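Local coordinates for putative serine protease (Human astrovirus 1, PDB 2W5E), which is a trypsin-like serine protease, part of the viral non-structural polyprotein, that probably cleaves this polyprotein into its functional products, at residues 37-42 against 67-72; 114-119 against 129-134; 118-121 against 125-128. All coordinates share one frame; numbering follows the deposited sequence.

Interaction 1: residues 37-42 against 67-72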
loop_
_atom_site.group_PDB
_atom_site.type_symbol
_atom_site.label_atom_id
_atom_site.label_comp_id
_atom_site.label_asym_id
_atom_site.label_seq_id
_atom_site.Cartn_x
_atom_site.Cartn_y
_atom_site.Cartn_z
ATOM N N HIS A 37 -4.900 28.888 -21.124
ATOM C CA HIS A 37 -5.261 30.218 -20.613
ATOM C C HIS A 37 -4.925 30.452 -19.132
ATOM O O HIS A 37 -4.920 31.590 -18.673
ATOM C CB HIS A 37 -6.718 30.581 -20.939
ATOM C CG HIS A 37 -7.731 29.902 -20.073
ATOM N ND1 HIS A 37 -8.292 28.684 -20.396
ATOM C CD2 HIS A 37 -8.307 30.286 -18.909
ATOM C CE1 HIS A 37 -9.161 28.341 -19.462
ATOM N NE2 HIS A 37 -9.191 29.297 -18.550
ATOM N N VAL A 38 -4.641 29.378 -18.397
ATOM C CA VAL A 38 -4.177 29.492 -17.009
ATOM C C VAL A 38 -2.737 30.026 -16.976
ATOM O O VAL A 38 -2.377 30.836 -16.119
ATOM C CB VAL A 38 -4.277 28.131 -16.266
ATOM C CG1 VAL A 38 -3.601 28.188 -14.900
ATOM C CG2 VAL A 38 -5.731 27.719 -16.126
ATOM N N VAL A 39 -1.937 29.563 -17.928
ATOM C CA VAL A 39 -0.547 29.984 -18.079
ATOM C C VAL A 39 -0.460 31.370 -18.741
ATOM O O VAL A 39 0.347 32.214 -18.330
ATOM C CB VAL A 39 0.251 28.903 -18.860
ATOM C CG1 VAL A 39 1.395 29.491 -19.643
ATOM C CG2 VAL A 39 0.731 27.808 -17.907
ATOM N N GLY A 40 -1.306 31.598 -19.746
ATOM C CA GLY A 40 -1.329 32.862 -20.488
ATOM C C GLY A 40 0.005 33.149 -21.153
ATOM O O GLY A 40 0.574 32.280 -21.816
ATOM N N ASN A 41 0.502 34.369 -20.959
ATOM C CA ASN A 41 1.788 34.796 -21.520
ATOM C C ASN A 41 2.899 34.848 -20.465
ATOM O O ASN A 41 3.804 35.682 -20.533
ATOM C CB ASN A 41 1.645 36.147 -22.231
ATOM C CG ASN A 41 0.629 36.107 -23.358
ATOM O OD1 ASN A 41 0.716 35.277 -24.260
ATOM N ND2 ASN A 41 -0.341 37.006 -23.307
ATOM N N ASN A 42 2.812 33.946 -19.491
ATOM C CA ASN A 42 3.809 33.831 -18.438
ATOM C C ASN A 42 4.659 32.579 -18.649
ATOM O O ASN A 42 4.198 31.469 -18.379
ATOM C CB ASN A 42 3.123 33.763 -17.070
ATOM C CG ASN A 42 2.167 34.922 -16.830
ATOM O OD1 ASN A 42 0.955 34.799 -17.028
ATOM N ND2 ASN A 42 2.708 36.049 -16.399
ATOM N N ALA A 67 -1.245 23.350 -21.583
ATOM C CA ALA A 67 0.121 23.781 -21.290
ATOM C C ALA A 67 0.870 22.740 -20.455
ATOM O O ALA A 67 0.311 22.153 -19.529
ATOM C CB ALA A 67 0.109 25.130 -20.580
ATOM N N PHE A 68 2.136 22.519 -20.797
ATOM C CA PHE A 68 2.997 21.614 -20.042
ATOM C C PHE A 68 4.102 22.394 -19.338
ATOM O O PHE A 68 4.875 23.111 -19.973
ATOM C CB PHE A 68 3.587 20.529 -20.955
ATOM C CG PHE A 68 2.557 19.611 -21.551
ATOM C CD1 PHE A 68 2.148 18.462 -20.873
ATOM C CD2 PHE A 68 1.993 19.891 -22.790
ATOM C CE1 PHE A 68 1.184 17.612 -21.420
ATOM C CE2 PHE A 68 1.033 19.049 -23.345
ATOM C CZ PHE A 68 0.629 17.902 -22.657
ATOM N N ILE A 69 4.154 22.239 -18.021
ATOM C CA ILE A 69 5.104 22.928 -17.163
ATOM C C ILE A 69 6.059 21.894 -16.555
ATOM O O ILE A 69 5.617 20.865 -16.054
ATOM C CB ILE A 69 4.354 23.687 -16.034
ATOM C CG1 ILE A 69 3.405 24.739 -16.629
ATOM C CG2 ILE A 69 5.328 24.305 -15.038
ATOM C CD1 ILE A 69 2.252 25.124 -15.729
ATOM N N THR A 70 7.364 22.164 -16.606
ATOM C CA THR A 70 8.354 21.294 -15.963
ATOM C C THR A 70 8.164 21.323 -14.443
ATOM O O THR A 70 8.161 22.397 -13.835
ATOM C CB THR A 70 9.801 21.698 -16.362
ATOM O OG1 THR A 70 9.951 21.583 -17.783
ATOM C CG2 THR A 70 10.840 20.812 -15.674
ATOM N N CYS A 71 7.959 20.153 -13.834
ATOM C CA CYS A 71 7.836 20.083 -12.379
ATOM C C CYS A 71 9.161 20.480 -11.739
ATOM O O CYS A 71 10.209 19.947 -12.115
ATOM C CB CYS A 71 7.407 18.692 -11.897
ATOM S SG CYS A 71 7.065 18.606 -10.118
ATOM N N PRO A 72 9.125 21.441 -10.796
ATOM C CA PRO A 72 10.320 21.833 -10.051
ATOM C C PRO A 72 11.007 20.626 -9.412
ATOM O O PRO A 72 10.331 19.721 -8.915
ATOM C CB PRO A 72 9.768 22.767 -8.976
ATOM C CG PRO A 72 8.558 23.351 -9.589
ATOM C CD PRO A 72 7.952 22.246 -10.404
#
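V39 meets A67 and I69 chiefly through one methyl group. Its CG2 lies 3.8 Å from A67 CB and also 3.8 Å from I69 CD1, while V39 CB is 4.1 Å from A67 CB, so one branch of the valine bridges two residues whose side chains leave the same side of strand 66-70. CG1 takes the place opposite the backbone N (chi1 151°), which leaves CG2 beside that N and directed at the strand. I69 reaches back with its outermost atom: extended at chi2 (156°), it runs alongside the valine in the opposite sense. F68, between A67 and I69, points the other way, its ring meeting that of F160. The contact packs the short helix 36-39, which follows strand 31-35 and carries the catalytic H37 near its start, against strand 66-70 of the N-terminal six-stranded antiparallel barrel of a chymotrypsin-like fold. Strand 66-70 is held by backbone hydrogen bonds of A67 to T34 and of I69 to I32, and V58 and T34 add to the packing of V39. G40, with positive phi (60°), is the first residue to leave the helix and lies within a type II' turn from V39 to N42, with N42 N hydrogen-bonded to V39 O at 3.2 Å. H37 NE2 is hydrogen-bonded to S127 OG, and D65, the third triad member, lies just ahead of strand 66-70.

Interaction 2: residues 114-119 against 129-134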
loop_
_atom_site.group_PDB
_atom_site.type_symbol
_atom_site.label_atom_id
_atom_site.label_comp_id
_atom_site.label_asym_id
_atom_site.label_seq_id
_atom_site.Cartn_x
_atom_site.Cartn_y
_atom_site.Cartn_z
ATOM N N ASN A 114 -13.039 16.626 -30.280
ATOM C CA ASN A 114 -11.980 16.665 -29.267
ATOM C C ASN A 114 -12.457 17.251 -27.938
ATOM O O ASN A 114 -11.656 17.489 -27.031
ATOM C CB ASN A 114 -10.768 17.451 -29.784
ATOM C CG ASN A 114 -9.802 16.583 -30.571
ATOM O OD1 ASN A 114 -9.502 15.450 -30.180
ATOM N ND2 ASN A 114 -9.300 17.115 -31.681
ATOM N N THR A 115 -13.766 17.463 -27.832
ATOM C CA THR A 115 -14.367 18.119 -26.677
ATOM C C THR A 115 -15.221 17.155 -25.857
ATOM O O THR A 115 -16.031 16.398 -26.398
ATOM C CB THR A 115 -15.203 19.342 -27.116
ATOM O OG1 THR A 115 -14.337 20.302 -27.734
ATOM C CG2 THR A 115 -15.901 20.001 -25.929
ATOM N N LEU A 116 -15.023 17.198 -24.544
ATOM C CA LEU A 116 -15.802 16.415 -23.597
ATOM C C LEU A 116 -16.706 17.365 -22.811
ATOM O O LEU A 116 -16.236 18.372 -22.280
ATOM C CB LEU A 116 -14.849 15.650 -22.671
ATOM C CG LEU A 116 -15.286 14.441 -21.840
ATOM C CD1 LEU A 116 -15.871 13.331 -22.703
ATOM C CD2 LEU A 116 -14.101 13.920 -21.041
ATOM N N SER A 117 -18.002 17.057 -22.771
ATOM C CA SER A 117 -18.977 17.845 -22.012
ATOM C C SER A 117 -19.557 17.038 -20.865
ATOM O O SER A 117 -19.783 15.838 -20.998
ATOM C CB SER A 117 -20.105 18.333 -22.914
ATOM O OG SER A 117 -19.598 19.206 -23.901
ATOM N N TYR A 118 -19.806 17.715 -19.746
ATOM C CA TYR A 118 -20.194 17.068 -18.494
ATOM C C TYR A 118 -20.757 18.113 -17.547
ATOM O O TYR A 118 -20.366 19.287 -17.596
ATOM C CB TYR A 118 -18.978 16.387 -17.837
ATOM C CG TYR A 118 -17.732 17.250 -17.888
ATOM C CD1 TYR A 118 -17.427 18.134 -16.855
ATOM C CD2 TYR A 118 -16.874 17.197 -18.985
ATOM C CE1 TYR A 118 -16.298 18.942 -16.915
ATOM C CE2 TYR A 118 -15.753 18.000 -19.056
ATOM C CZ TYR A 118 -15.472 18.869 -18.016
ATOM O OH TYR A 118 -14.356 19.660 -18.084
ATOM N N ALA A 119 -21.670 17.682 -16.686
ATOM C CA ALA A 119 -22.215 18.536 -15.642
ATOM C C ALA A 119 -21.126 18.880 -14.624
ATOM O O ALA A 119 -20.283 18.033 -14.294
ATOM C CB ALA A 119 -23.372 17.846 -14.959
ATOM N N ALA A 129 -8.367 21.907 -14.590
ATOM C CA ALA A 129 -8.732 20.698 -13.837
ATOM C C ALA A 129 -8.672 19.424 -14.685
ATOM O O ALA A 129 -9.167 19.401 -15.813
ATOM C CB ALA A 129 -10.110 20.847 -13.238
ATOM N N PRO A 130 -8.070 18.353 -14.136
ATOM C CA PRO A 130 -8.077 17.085 -14.848
ATOM C C PRO A 130 -9.487 16.488 -14.865
ATOM O O PRO A 130 -10.190 16.507 -13.848
ATOM C CB PRO A 130 -7.124 16.210 -14.022
ATOM C CG PRO A 130 -7.205 16.774 -12.640
ATOM C CD PRO A 130 -7.381 18.256 -12.833
ATOM N N VAL A 131 -9.895 15.997 -16.027
ATOM C CA VAL A 131 -11.139 15.249 -16.155
ATOM C C VAL A 131 -10.743 13.787 -16.318
ATOM O O VAL A 131 -10.145 13.421 -17.322
ATOM C CB VAL A 131 -11.991 15.742 -17.351
ATOM C CG1 VAL A 131 -13.327 15.004 -17.399
ATOM C CG2 VAL A 131 -12.237 17.253 -17.246
ATOM N N CYS A 132 -11.064 12.970 -15.317
ATOM C CA CYS A 132 -10.620 11.568 -15.266
ATOM C C CYS A 132 -11.734 10.574 -15.594
ATOM O O CYS A 132 -12.901 10.913 -15.505
ATOM C CB CYS A 132 -10.059 11.250 -13.875
ATOM S SG CYS A 132 -8.618 12.242 -13.415
ATOM N N ASP A 133 -11.361 9.348 -15.975
ATOM C CA ASP A 133 -12.336 8.261 -16.120
ATOM C C ASP A 133 -12.713 7.681 -14.750
ATOM O O ASP A 133 -12.270 8.185 -13.717
ATOM C CB ASP A 133 -11.847 7.171 -17.105
ATOM C CG ASP A 133 -10.609 6.409 -16.616
ATOM O OD1 ASP A 133 -10.275 6.428 -15.411
ATOM O OD2 ASP A 133 -9.958 5.768 -17.465
ATOM N N LYS A 134 -13.525 6.623 -14.747
ATOM C CA LYS A 134 -13.999 5.993 -13.499
ATOM C C LYS A 134 -12.888 5.317 -12.693
ATOM O O LYS A 134 -13.096 4.936 -11.542
ATOM C CB LYS A 134 -15.130 4.986 -13.780
ATOM C CG LYS A 134 -14.765 3.837 -14.727
ATOM C CD LYS A 134 -15.999 2.986 -15.015
ATOM C CE LYS A 134 -16.129 2.668 -16.492
ATOM N NZ LYS A 134 -15.468 1.393 -16.879
#
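Y118 approaches V131 with the outer end of its ring, and L116, two residues earlier on the strand, crosses the same valine at a slant. From CB the tyrosine enters with CG lodged between backbone N and carbonyl carbon (chi1 43°), which carries the ring inward from strand 115-119. Along the ring, CE2 lies 4.0 Å from V131 CG2, CZ is nearer to that methyl at 3.7 Å, and OH is nearest, 3.3 Å from V131 CG2. The other methyl, V131 CG1, sits over one ring face, 4.2 Å above the plane and displaced toward the rim. It also meets L116 CD2 at 3.9 Å, so CG2 serves the phenol end, while CG1 is shared between the ring face and the leucine. The hydroxyl that packs on CG2 makes its hydrogen bond elsewhere, to H142 ND1 on strand 138-146, which fixes the end of a buried ring and satisfies its polar atom. These side chains fill the interior of the C-terminal six-stranded antiparallel barrel. Strands 115-119 and 130-132 are not neighbours in its sheet and meet across that interior, where V131 also packs on V92 of strand 91-98, Y118 on V94, and both L116 and Y118 on A109 of strand 101-112.

Interaction 3: residues 118-121 against 125-128; sequences YAVR and GMSG
V120 and M126 run alongside each other in opposite directions across the loop that leads to the nucleophilic serine of a chymotrypsin-like protease. The methionine is the longer partner: CG stands opposite its carbonyl carbon (chi1 -73°), and the chain continues extended through chi2 (177°), so that the sulfur is carried out to the valine. M126 SD lies 4.0 Å from V120 CG1 and equally 4.0 Å from V120 CB, resting against the flank of the valine. All of this is apolar packing of buried side chains, and the methionine also packs on A96 and V98 of strand 91-98. R121, by contrast, sends its guanidinium group away, to a salt bridge between NH2 and D101 OD2 of the third subunit, another copy of the protein. M126 immediately precedes the catalytic S127, and the backbone of S127 and G128 is tied to T24 and H142. The V120-M126 packing joins the end of strand 115-119 to the loop bearing the nucleophile. G128, just after the serine, has a positive phi of 93°, a conformation open to glycine because it has no CB to press against the carbonyl O of S127. At the extremity of the methionine, the methyl CE comes 4.5 Å from R121 N.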
loop_
_atom_site.group_PDB
_atom_site.type_symbol
_atom_site.label_atom_id
_atom_site.label_comp_id
_atom_site.label_asym_id
_atom_site.label_seq_id
_atom_site.Cartn_x
_atom_site.Cartn_y
_atom_site.Cartn_z
ATOM N N TYR A 118 -19.806 17.715 -19.746
ATOM C CA TYR A 118 -20.194 17.068 -18.494
ATOM C C TYR A 118 -20.757 18.113 -17.547
ATOM O O TYR A 118 -20.366 19.287 -17.596
ATOM C CB TYR A 118 -18.978 16.387 -17.837
ATOM C CG TYR A 118 -17.732 17.250 -17.888
ATOM C CD1 TYR A 118 -17.427 18.134 -16.855
ATOM C CD2 TYR A 118 -16.874 17.197 -18.985
ATOM C CE1 TYR A 118 -16.298 18.942 -16.915
ATOM C CE2 TYR A 118 -15.753 18.000 -19.056
ATOM C CZ TYR A 118 -15.472 18.869 -18.016
ATOM O OH TYR A 118 -14.356 19.660 -18.084
ATOM N N ALA A 119 -21.670 17.682 -16.686
ATOM C CA ALA A 119 -22.215 18.536 -15.642
ATOM C C ALA A 119 -21.126 18.880 -14.624
ATOM O O ALA A 119 -20.283 18.033 -14.294
ATOM C CB ALA A 119 -23.372 17.846 -14.959
ATOM N N VAL A 120 -21.138 20.125 -14.153
ATOM C CA VAL A 120 -20.202 20.578 -13.118
ATOM C C VAL A 120 -20.958 21.117 -11.906
ATOM O O VAL A 120 -22.109 21.532 -12.020
ATOM C CB VAL A 120 -19.165 21.622 -13.645
ATOM C CG1 VAL A 120 -18.166 20.965 -14.583
ATOM C CG2 VAL A 120 -19.848 22.817 -14.319
ATOM N N ARG A 121 -20.304 21.101 -10.749
ATOM C CA ARG A 121 -20.941 21.503 -9.498
ATOM C C ARG A 121 -20.784 22.992 -9.181
ATOM O O ARG A 121 -21.479 23.522 -8.308
ATOM C CB ARG A 121 -20.442 20.636 -8.335
ATOM C CG ARG A 121 -20.970 19.197 -8.358
ATOM C CD ARG A 121 -22.426 19.134 -7.927
ATOM N NE ARG A 121 -23.086 17.901 -8.345
ATOM C CZ ARG A 121 -24.375 17.633 -8.143
ATOM N NH1 ARG A 121 -25.158 18.516 -7.529
ATOM N NH2 ARG A 121 -24.885 16.478 -8.559
ATOM N N GLY A 125 -14.186 29.079 -11.142
ATOM C CA GLY A 125 -12.954 28.738 -11.844
ATOM C C GLY A 125 -12.454 27.312 -11.683
ATOM O O GLY A 125 -11.854 26.958 -10.665
ATOM N N MET A 126 -12.690 26.504 -12.713
ATOM C CA MET A 126 -12.181 25.135 -12.763
ATOM C C MET A 126 -11.117 24.940 -13.842
ATOM O O MET A 126 -10.698 23.808 -14.097
ATOM C CB MET A 126 -13.327 24.154 -12.997
ATOM C CG MET A 126 -14.220 23.937 -11.803
ATOM S SD MET A 126 -15.582 22.844 -12.233
ATOM C CE MET A 126 -15.979 22.221 -10.604
ATOM N N SER A 127 -10.683 26.035 -14.474
ATOM C CA SER A 127 -9.726 25.963 -15.584
ATOM C C SER A 127 -8.486 25.149 -15.218
ATOM O O SER A 127 -7.893 25.358 -14.158
ATOM C CB SER A 127 -9.306 27.364 -16.043
ATOM O OG SER A 127 -10.426 28.154 -16.425
ATOM N N GLY A 128 -8.119 24.219 -16.100
ATOM C CA GLY A 128 -6.941 23.370 -15.916
ATOM C C GLY A 128 -7.209 22.032 -15.234
ATOM O O GLY A 128 -6.377 21.125 -15.300
#

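How the interactions relate
Following the chain, interaction 1 comes first: it closes the loop from helix 36-39 through strands 44-49 and 52-60 back to strand 66-70, all within the N-terminal barrel. Interactions 2 and 3 then open from the same strand, 115-119, in the C-terminal barrel. Interaction 3 closes a short loop, 122-124, nested within the longer span that interaction 2 closes at strand 130-132; the two share Y118 and A119. Interactions 1 and 2 lie on opposite sides of the chain's centre, their centres 20 Å apart, without touching. Interaction 3 makes the link to interaction 1: H37 and S127 meet between the barrels, and V38 CG2 packs on S127 CB.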